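PDB 4QP0: endo-beta-mannanase from Rhizomucor miehei, which probably hydrolyses internal beta-1,4-mannosidic linkages in mannans, galactomannans and glucomannans, as a secreted glycoside hydrolase of family 5. Local coordinates for residues L214-D219 with F252-L257. Sequence-based numbering, arbitrary orientation.
Sequences LVAVGD and FGTFHL
A216 sets its methyl over one face of the F252 ring, CB 3.5 Å from the ring centroid and 20° off the normal, a CH-pi contact displaced toward the CE1 and CZ rim. At the ring edge comes L214, whose CB is 3.9 Å from F252 CE2, the side chains crossing at about a right angle. F252 CG, between the backbone N and the carbonyl carbon (chi1 65°), turns the ring toward A216 and L214; F12 meets it edge-to-face. Strands 214-216 and 253-257 are consecutive, roughly parallel staves of the TIM barrel of glycoside hydrolase family 5, and the T254 hydroxyl joins the second to the loop after the first: OG1 accepts a bent bond from G218 N (3.0 Å, 137° at the hydrogen) and gives a weak one to D219 OD1 at 3.2 Å. D219 OD2 is weakly bonded to G221 N. The backbone angles of G218 would jam a CB against V217 O, which calls for glycine. Toward the carboxyl end of strand 253-257, where family 5 active sites generally lie, D219 C covers one face of the H256 imidazole, and D219 O approaches H256 CD2 to 2.9 Å. ND1 bonds E175 and NE2 E292, fixing the ring's rotation.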
loop_
_atom_site.group_PDB
_atom_site.type_symbol
_atom_site.label_atom_id
_atom_site.label_comp_id
_atom_site.label_asym_id
_atom_site.label_seq_id
_atom_site.Cartn_x
_atom_site.Cartn_y
_atom_site.Cartn_z
ATOM N N LEU A 214 -3.089 -11.682 5.230
ATOM C CA LEU A 214 -1.725 -11.508 4.765
ATOM C C LEU A 214 -1.165 -10.192 5.277
ATOM O O LEU A 214 -1.913 -9.259 5.604
ATOM C CB LEU A 214 -1.655 -11.553 3.235
ATOM C CG LEU A 214 -2.254 -12.779 2.550
ATOM C CD1 LEU A 214 -2.063 -12.654 1.049
ATOM C CD2 LEU A 214 -1.633 -14.073 3.058
ATOM N N VAL A 215 0.156 -10.124 5.350
ATOM C CA VAL A 215 0.828 -8.907 5.774
ATOM C C VAL A 215 1.945 -8.611 4.783
ATOM O O VAL A 215 2.651 -9.522 4.355
ATOM C CB VAL A 215 1.383 -9.028 7.219
ATOM C CG1 VAL A 215 1.990 -7.712 7.694
ATOM C CG2 VAL A 215 0.276 -9.452 8.161
ATOM N N ALA A 216 2.069 -7.338 4.408
ATOM C CA ALA A 216 3.202 -6.844 3.629
ATOM C C ALA A 216 3.687 -5.522 4.217
ATOM O O ALA A 216 3.153 -5.062 5.224
ATOM C CB ALA A 216 2.821 -6.682 2.170
ATOM N N VAL A 217 4.704 -4.918 3.609
ATOM C CA VAL A 217 5.193 -3.632 4.101
ATOM C C VAL A 217 4.466 -2.481 3.430
ATOM O O VAL A 217 3.949 -1.601 4.117
ATOM C CB VAL A 217 6.720 -3.479 3.942
ATOM C CG1 VAL A 217 7.178 -2.091 4.374
ATOM C CG2 VAL A 217 7.429 -4.548 4.747
ATOM N N GLY A 218 4.424 -2.502 2.095
ATOM C CA GLY A 218 3.882 -1.400 1.301
ATOM C C GLY A 218 4.968 -0.446 0.836
ATOM O O GLY A 218 4.689 0.718 0.543
ATOM N N ASP A 219 6.208 -0.936 0.779
ATOM C CA ASP A 219 7.367 -0.124 0.384
ATOM C C ASP A 219 7.487 0.004 -1.123
ATOM O O ASP A 219 6.757 -0.655 -1.869
ATOM C CB ASP A 219 8.674 -0.683 0.971
ATOM C CG ASP A 219 9.060 -2.059 0.403
ATOM O OD1 ASP A 219 8.259 -3.025 0.510
ATOM O OD2 ASP A 219 10.197 -2.186 -0.122
ATOM N N PHE A 252 3.706 -11.347 1.369
ATOM C CA PHE A 252 4.051 -10.923 0.014
ATOM C C PHE A 252 4.896 -9.646 0.012
ATOM O O PHE A 252 4.887 -8.876 0.977
ATOM C CB PHE A 252 2.800 -10.779 -0.867
ATOM C CG PHE A 252 1.857 -9.691 -0.430
ATOM C CD1 PHE A 252 1.960 -8.413 -0.957
ATOM C CD2 PHE A 252 0.847 -9.952 0.495
ATOM C CE1 PHE A 252 1.092 -7.410 -0.555
ATOM C CE2 PHE A 252 -0.028 -8.952 0.898
ATOM C CZ PHE A 252 0.096 -7.679 0.374
ATOM N N GLY A 253 5.645 -9.449 -1.069
ATOM C CA GLY A 253 6.480 -8.266 -1.236
ATOM C C GLY A 253 5.811 -7.217 -2.100
ATOM O O GLY A 253 5.012 -7.535 -2.995
ATOM N N THR A 254 6.141 -5.961 -1.830
ATOM C CA THR A 254 5.572 -4.854 -2.574
ATOM C C THR A 254 6.659 -3.973 -3.149
ATOM O O THR A 254 7.684 -3.732 -2.509
ATOM C CB THR A 254 4.682 -3.984 -1.677
ATOM O OG1 THR A 254 5.318 -3.834 -0.402
ATOM C CG2 THR A 254 3.331 -4.637 -1.476
ATOM N N PHE A 255 6.420 -3.507 -4.367
ATOM C CA PHE A 255 7.241 -2.478 -4.978
ATOM C C PHE A 255 6.434 -1.483 -5.831
ATOM O O PHE A 255 5.334 -1.779 -6.319
ATOM C CB PHE A 255 8.424 -3.086 -5.744
ATOM C CG PHE A 255 8.073 -3.667 -7.092
ATOM C CD1 PHE A 255 8.396 -2.984 -8.257
ATOM C CD2 PHE A 255 7.459 -4.910 -7.200
ATOM C CE1 PHE A 255 8.105 -3.518 -9.505
ATOM C CE2 PHE A 255 7.162 -5.453 -8.449
ATOM C CZ PHE A 255 7.493 -4.757 -9.599
ATOM N N HIS A 256 6.995 -0.289 -5.975
ATOM C CA HIS A 256 6.355 0.802 -6.683
ATOM C C HIS A 256 7.190 1.152 -7.871
ATOM O O HIS A 256 8.370 0.811 -7.926
ATOM C CB HIS A 256 6.218 2.009 -5.758
ATOM C CG HIS A 256 5.376 1.744 -4.529
ATOM N ND1 HIS A 256 4.773 2.727 -3.842
ATOM C CD2 HIS A 256 5.031 0.553 -3.893
ATOM C CE1 HIS A 256 4.091 2.196 -2.809
ATOM N NE2 HIS A 256 4.253 0.868 -2.841
ATOM N N LEU A 257 6.582 1.828 -8.840
ATOM C CA LEU A 257 7.293 2.283 -10.031
ATOM C C LEU A 257 6.961 3.735 -10.369
ATOM O O LEU A 257 5.837 4.054 -10.755
ATOM C CB LEU A 257 7.019 1.352 -11.220
ATOM C CG LEU A 257 7.665 1.684 -12.577
ATOM C CD1 LEU A 257 9.177 1.843 -12.449
ATOM C CD2 LEU A 257 7.321 0.622 -13.614
#